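Local atomic coordinates of sporozoite microneme protein essential for cell traversal (Plasmodium berghei, PDB entry 4U5A), a protein that is a sporozoite microneme protein, probably secreted, that is essential for traversal of host cells and folds largely as a four-helix bundle. Residues A[60-65]-A[181-186]; A[122-127]-A[169-174]. One frame throughout, in Å; residues are numbered along the deposited sequence.

Contact 1: A[60-65]-A[181-186]; sequences VPEEKL and FIKNLT
Ile182 reaches across to Val60 and Pro61 where helices 59-84 and 167-197 run side by side in the same direction, their local axes 10.1 Å apart and inclined by only 7°. Two branches of the isoleucine share the work. Ile182 CD1, folded back at chi2 (-58°), lies 3.7 Å from CG of Pro61 and also meets CG1 of Val60, while its CG2 rests against that same valine methyl and touches CE of Lys64. One turn further on, Leu185 fills the next place: its CD1 sits 3.9 Å from CA of Pro61 and at the same time lies above the rim of the Phe181 ring on its own helix, and its CB meets CB of Lys64 at 4.1 Å. The Lys64 chain bends at chi2 (-69°) and is extended beyond, which carries NZ to Thr186 OG1, a weak hydrogen bond of 3.3 Å. Thr186 OG1 in turn donates to Ile182 O at 2.8 Å, and the amide N of Thr186 reaches the same carbonyl from the other face of its plane. Leu112 of helix 88-126 touches both Phe181 and Leu185. The contact is thus an apolar bundle seam with a polar border: with the threonine proton turned to its own backbone, the oxygen can accept from the lysine, and the ammonium group reaches a polar partner while its methylenes pack on the hydrocarbon of Ile182 and Leu185.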
loop_
_atom_site.group_PDB
_atom_site.type_symbol
_atom_site.label_atom_id
_atom_site.label_comp_id
_atom_site.label_asym_id
_atom_site.label_seq_id
_atom_site.Cartn_x
_atom_site.Cartn_y
_atom_site.Cartn_z
ATOM N N VAL A 60 0.265 0.342 -11.666
ATOM C CA VAL A 60 1.560 -0.060 -11.130
ATOM C C VAL A 60 1.507 -0.427 -9.633
ATOM O O VAL A 60 2.073 -1.447 -9.244
ATOM C CB VAL A 60 2.627 1.036 -11.372
ATOM C CG1 VAL A 60 3.995 0.580 -10.891
ATOM C CG2 VAL A 60 2.688 1.379 -12.844
ATOM N N PRO A 61 0.827 0.384 -8.791
ATOM C CA PRO A 61 0.769 -0.019 -7.381
ATOM C C PRO A 61 0.089 -1.369 -7.175
ATOM O O PRO A 61 0.479 -2.097 -6.264
ATOM C CB PRO A 61 -0.047 1.103 -6.728
ATOM C CG PRO A 61 0.189 2.279 -7.589
ATOM C CD PRO A 61 0.253 1.730 -8.982
ATOM N N GLU A 62 -0.889 -1.705 -8.014
ATOM C CA GLU A 62 -1.564 -2.998 -7.915
ATOM C C GLU A 62 -0.596 -4.118 -8.246
ATOM O O GLU A 62 -0.622 -5.177 -7.624
ATOM C CB GLU A 62 -2.789 -3.066 -8.843
ATOM C CG GLU A 62 -3.601 -4.354 -8.672
ATOM C CD GLU A 62 -4.778 -4.466 -9.613
ATOM O OE1 GLU A 62 -4.991 -3.534 -10.419
ATOM O OE2 GLU A 62 -5.501 -5.487 -9.541
ATOM N N GLU A 63 0.267 -3.873 -9.225
ATOM C CA GLU A 63 1.258 -4.859 -9.608
ATOM C C GLU A 63 2.243 -5.129 -8.479
ATOM O O GLU A 63 2.609 -6.278 -8.232
ATOM C CB GLU A 63 1.999 -4.414 -10.869
ATOM C CG GLU A 63 1.130 -4.389 -12.127
ATOM C CD GLU A 63 1.873 -3.868 -13.347
ATOM O OE1 GLU A 63 2.812 -3.063 -13.171
ATOM O OE2 GLU A 63 1.521 -4.267 -14.478
ATOM N N LYS A 64 2.645 -4.073 -7.780
ATOM C CA LYS A 64 3.591 -4.197 -6.678
ATOM C C LYS A 64 3.005 -4.995 -5.519
ATOM O O LYS A 64 3.712 -5.745 -4.849
ATOM C CB LYS A 64 4.021 -2.814 -6.191
ATOM C CG LYS A 64 4.785 -1.991 -7.213
ATOM C CD LYS A 64 6.162 -2.586 -7.463
ATOM C CE LYS A 64 6.920 -1.821 -8.533
ATOM N NZ LYS A 64 8.281 -2.387 -8.728
ATOM N N LEU A 65 1.710 -4.834 -5.290
ATOM C CA LEU A 65 1.048 -5.539 -4.205
ATOM C C LEU A 65 0.787 -6.990 -4.605
ATOM O O LEU A 65 0.746 -7.878 -3.756
ATOM C CB LEU A 65 -0.254 -4.828 -3.823
ATOM C CG LEU A 65 -0.039 -3.439 -3.207
ATOM C CD1 LEU A 65 -1.340 -2.815 -2.744
ATOM C CD2 LEU A 65 0.951 -3.503 -2.061
ATOM N N PHE A 181 6.017 7.193 -4.317
ATOM C CA PHE A 181 5.091 6.157 -3.869
ATOM C C PHE A 181 5.552 4.798 -4.368
ATOM O O PHE A 181 5.696 3.856 -3.589
ATOM C CB PHE A 181 3.676 6.445 -4.373
ATOM C CG PHE A 181 2.624 5.540 -3.796
ATOM C CD1 PHE A 181 2.813 4.919 -2.570
ATOM C CD2 PHE A 181 1.454 5.290 -4.494
ATOM C CE1 PHE A 181 1.843 4.082 -2.042
ATOM C CE2 PHE A 181 0.480 4.453 -3.975
ATOM C CZ PHE A 181 0.676 3.848 -2.748
ATOM N N ILE A 182 5.798 4.715 -5.671
ATOM C CA ILE A 182 6.243 3.479 -6.295
ATOM C C ILE A 182 7.618 3.064 -5.777
ATOM O O ILE A 182 7.901 1.875 -5.634
ATOM C CB ILE A 182 6.296 3.622 -7.832
ATOM C CG1 ILE A 182 4.952 4.129 -8.363
ATOM C CG2 ILE A 182 6.635 2.294 -8.490
ATOM C CD1 ILE A 182 3.772 3.233 -8.006
ATOM N N LYS A 183 8.456 4.047 -5.464
ATOM C CA LYS A 183 9.781 3.769 -4.926
ATOM C C LYS A 183 9.652 3.111 -3.548
ATOM O O LYS A 183 10.367 2.157 -3.239
ATOM C CB LYS A 183 10.616 5.050 -4.860
ATOM C CG LYS A 183 12.087 4.825 -4.528
ATOM C CD LYS A 183 12.623 5.817 -3.513
ATOM C CE LYS A 183 14.058 5.466 -3.141
ATOM N NZ LYS A 183 14.657 6.436 -2.184
ATOM N N ASN A 184 8.733 3.620 -2.730
ATOM C CA ASN A 184 8.490 3.056 -1.403
ATOM C C ASN A 184 7.946 1.632 -1.479
ATOM O O ASN A 184 8.277 0.790 -0.646
ATOM C CB ASN A 184 7.519 3.936 -0.606
ATOM C CG ASN A 184 8.194 5.148 0.005
ATOM O OD1 ASN A 184 9.349 5.085 0.422
ATOM N ND2 ASN A 184 7.473 6.261 0.060
ATOM N N LEU A 185 7.113 1.369 -2.483
ATOM C CA LEU A 185 6.569 0.032 -2.698
ATOM C C LEU A 185 7.658 -0.917 -3.184
ATOM O O LEU A 185 7.653 -2.105 -2.860
ATOM C CB LEU A 185 5.413 0.078 -3.703
ATOM C CG LEU A 185 4.126 0.767 -3.242
ATOM C CD1 LEU A 185 3.123 0.873 -4.379
ATOM C CD2 LEU A 185 3.521 0.011 -2.071
ATOM N N THR A 186 8.599 -0.379 -3.950
ATOM C CA THR A 186 9.688 -1.171 -4.504
ATOM C C THR A 186 10.686 -1.591 -3.430
ATOM O O THR A 186 11.164 -2.725 -3.418
ATOM C CB THR A 186 10.421 -0.386 -5.609
ATOM O OG1 THR A 186 9.522 -0.159 -6.700
ATOM C CG2 THR A 186 11.623 -1.155 -6.119
#

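Contact 2: A[122-127]-A[169-174]; sequences HIILKY and ELINFI
Ile123 stands level with Ile174, and Tyr127 with Leu170, as the last turn of helix 88-126 passes helix 167-197 in a near-antiparallel sense, the local axes 11.6 Å apart with 154° between their directions. Phe173 is the central side chain. With CG anti to the backbone N (chi1 178°), its ring projects across the gap, and Phe173 CZ comes 3.7 Å above the centre of the His122 imidazole, a T-shaped pair with planes at 83°. Lys126 lies over one face of the phenyl ring: Lys126 CD makes a CH-pi contact 3.6 Å from the Phe173 ring centroid, and NZ, bent round at the last torsion, adds an off-centre cation-pi contact at 4.8 Å while donating to Tyr127 OH. The tyrosine ring comes obliquely to Phe173, Tyr127 CE2 being 3.4 Å from Phe173 CD2. It also presents a face to Leu170 CA. Next to this aromatic cluster, Ile123 CD1 meets Ile174 CG2 at 3.9 Å. The surroundings are all helix and loop: Leu170 and Ile174 also pack on helix 49-57, through Val50, Leu54 and Tyr57, whereas His122 touches Leu154 of helix 148-155, and Lys126 reaches Tyr157 in the loop that follows.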
loop_
_atom_site.group_PDB
_atom_site.type_symbol
_atom_site.label_atom_id
_atom_site.label_comp_id
_atom_site.label_asym_id
_atom_site.label_seq_id
_atom_site.Cartn_x
_atom_site.Cartn_y
_atom_site.Cartn_z
ATOM N N HIS A 122 -4.042 16.768 -1.140
ATOM C CA HIS A 122 -3.204 17.827 -1.689
ATOM C C HIS A 122 -3.429 17.990 -3.197
ATOM O O HIS A 122 -3.541 19.116 -3.703
ATOM C CB HIS A 122 -1.732 17.526 -1.392
ATOM C CG HIS A 122 -0.817 18.691 -1.599
ATOM N ND1 HIS A 122 -1.271 19.952 -1.926
ATOM C CD2 HIS A 122 0.533 18.790 -1.524
ATOM C CE1 HIS A 122 -0.245 20.773 -2.045
ATOM N NE2 HIS A 122 0.864 20.092 -1.805
ATOM N N ILE A 123 -3.503 16.866 -3.908
ATOM C CA ILE A 123 -3.721 16.889 -5.353
ATOM C C ILE A 123 -5.100 17.453 -5.704
ATOM O O ILE A 123 -5.219 18.312 -6.583
ATOM C CB ILE A 123 -3.574 15.481 -5.974
ATOM C CG1 ILE A 123 -2.112 15.020 -5.923
ATOM C CG2 ILE A 123 -4.069 15.469 -7.413
ATOM C CD1 ILE A 123 -1.912 13.564 -6.306
ATOM N N ILE A 124 -6.136 16.964 -5.025
ATOM C CA ILE A 124 -7.496 17.449 -5.265
ATOM C C ILE A 124 -7.585 18.952 -5.024
ATOM O O ILE A 124 -8.189 19.670 -5.815
ATOM C CB ILE A 124 -8.540 16.716 -4.390
ATOM C CG1 ILE A 124 -8.841 15.331 -4.973
ATOM C CG2 ILE A 124 -9.836 17.495 -4.336
ATOM C CD1 ILE A 124 -9.853 14.518 -4.174
ATOM N N LEU A 125 -6.966 19.431 -3.950
ATOM C CA LEU A 125 -6.982 20.861 -3.668
ATOM C C LEU A 125 -6.241 21.680 -4.727
ATOM O O LEU A 125 -6.793 22.640 -5.269
ATOM C CB LEU A 125 -6.384 21.147 -2.289
ATOM C CG LEU A 125 -7.270 20.807 -1.090
ATOM C CD1 LEU A 125 -6.658 21.308 0.209
ATOM C CD2 LEU A 125 -8.650 21.401 -1.293
ATOM N N LYS A 126 -4.996 21.308 -5.020
ATOM C CA LYS A 126 -4.160 22.126 -5.901
ATOM C C LYS A 126 -4.709 22.239 -7.325
ATOM O O LYS A 126 -4.531 23.267 -7.978
ATOM C CB LYS A 126 -2.725 21.590 -5.934
ATOM C CG LYS A 126 -1.761 22.474 -6.725
ATOM C CD LYS A 126 -0.316 22.032 -6.551
ATOM C CE LYS A 126 0.659 23.006 -7.203
ATOM N NZ LYS A 126 0.544 23.042 -8.687
ATOM N N TYR A 127 -5.375 21.194 -7.811
ATOM C CA TYR A 127 -5.878 21.205 -9.186
ATOM C C TYR A 127 -7.381 20.993 -9.268
ATOM O O TYR A 127 -8.120 21.928 -9.580
ATOM C CB TYR A 127 -5.153 20.155 -10.033
ATOM C CG TYR A 127 -3.688 20.468 -10.196
ATOM C CD1 TYR A 127 -3.269 21.469 -11.059
ATOM C CD2 TYR A 127 -2.725 19.771 -9.481
ATOM C CE1 TYR A 127 -1.932 21.771 -11.206
ATOM C CE2 TYR A 127 -1.383 20.065 -9.624
ATOM C CZ TYR A 127 -0.994 21.066 -10.488
ATOM O OH TYR A 127 0.339 21.371 -10.640
ATOM N N GLU A 169 1.613 20.854 -16.182
ATOM C CA GLU A 169 1.791 21.300 -14.810
ATOM C C GLU A 169 1.368 20.215 -13.824
ATOM O O GLU A 169 2.019 20.013 -12.798
ATOM C CB GLU A 169 0.989 22.575 -14.558
ATOM C CG GLU A 169 1.661 23.856 -15.039
ATOM C CD GLU A 169 3.177 23.803 -14.957
ATOM O OE1 GLU A 169 3.719 23.606 -13.847
ATOM O OE2 GLU A 169 3.825 23.966 -16.013
ATOM N N LEU A 170 0.275 19.524 -14.143
ATOM C CA LEU A 170 -0.227 18.447 -13.294
ATOM C C LEU A 170 0.761 17.278 -13.302
ATOM O O LEU A 170 1.034 16.682 -12.256
ATOM C CB LEU A 170 -1.625 18.008 -13.754
ATOM C CG LEU A 170 -2.390 16.934 -12.968
ATOM C CD1 LEU A 170 -3.888 17.172 -13.072
ATOM C CD2 LEU A 170 -2.061 15.540 -13.467
ATOM N N ILE A 171 1.289 16.953 -14.481
ATOM C CA ILE A 171 2.355 15.963 -14.581
ATOM C C ILE A 171 3.536 16.411 -13.731
ATOM O O ILE A 171 4.082 15.628 -12.943
ATOM C CB ILE A 171 2.829 15.743 -16.045
ATOM C CG1 ILE A 171 1.936 14.736 -16.777
ATOM C CG2 ILE A 171 4.210 15.135 -16.074
ATOM C CD1 ILE A 171 0.567 15.220 -17.114
ATOM N N ASN A 172 3.895 17.686 -13.855
ATOM C CA ASN A 172 5.027 18.219 -13.107
ATOM C C ASN A 172 4.818 18.151 -11.595
ATOM O O ASN A 172 5.782 18.068 -10.835
ATOM C CB ASN A 172 5.298 19.668 -13.529
ATOM C CG ASN A 172 6.265 20.380 -12.597
ATOM O OD1 ASN A 172 7.377 19.907 -12.354
ATOM N ND2 ASN A 172 5.836 21.517 -12.057
ATOM N N PHE A 173 3.562 18.144 -11.160
ATOM C CA PHE A 173 3.284 18.112 -9.729
ATOM C C PHE A 173 3.177 16.702 -9.161
ATOM O O PHE A 173 3.705 16.421 -8.085
ATOM C CB PHE A 173 2.004 18.879 -9.408
ATOM C CG PHE A 173 1.631 18.840 -7.953
ATOM C CD1 PHE A 173 2.427 19.466 -7.007
ATOM C CD2 PHE A 173 0.489 18.179 -7.531
ATOM C CE1 PHE A 173 2.093 19.434 -5.665
ATOM C CE2 PHE A 173 0.145 18.146 -6.192
ATOM C CZ PHE A 173 0.949 18.774 -5.257
ATOM N N ILE A 174 2.492 15.813 -9.873
ATOM C CA ILE A 174 2.252 14.480 -9.336
ATOM C C ILE A 174 3.390 13.513 -9.651
ATOM O O ILE A 174 3.453 12.428 -9.074
ATOM C CB ILE A 174 0.927 13.877 -9.856
ATOM C CG1 ILE A 174 1.026 13.552 -11.346
ATOM C CG2 ILE A 174 -0.242 14.813 -9.579
ATOM C CD1 ILE A 174 -0.216 12.891 -11.891
#

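Both contacts draw on helix 167-197, contact 2 near its start and contact 1 further along; their centres are 20 Å apart, their nearest atoms about 8 Å, and they do not touch. Contact 1 lies about 7 Å from the centre of the chain, measured centre to centre, and contact 2 about 21 Å away, at one end of the bundle. The shared helix pairs in parallel with helix 59-84 and in a near-antiparallel sense with helix 88-126. Both segments of contact 2 lie between those of contact 1 in sequence, which nests it inside the loop that contact 1 closes. Helix 88-126 bridges the two, meeting Phe181 and Leu185 of contact 1 before ending at contact 2.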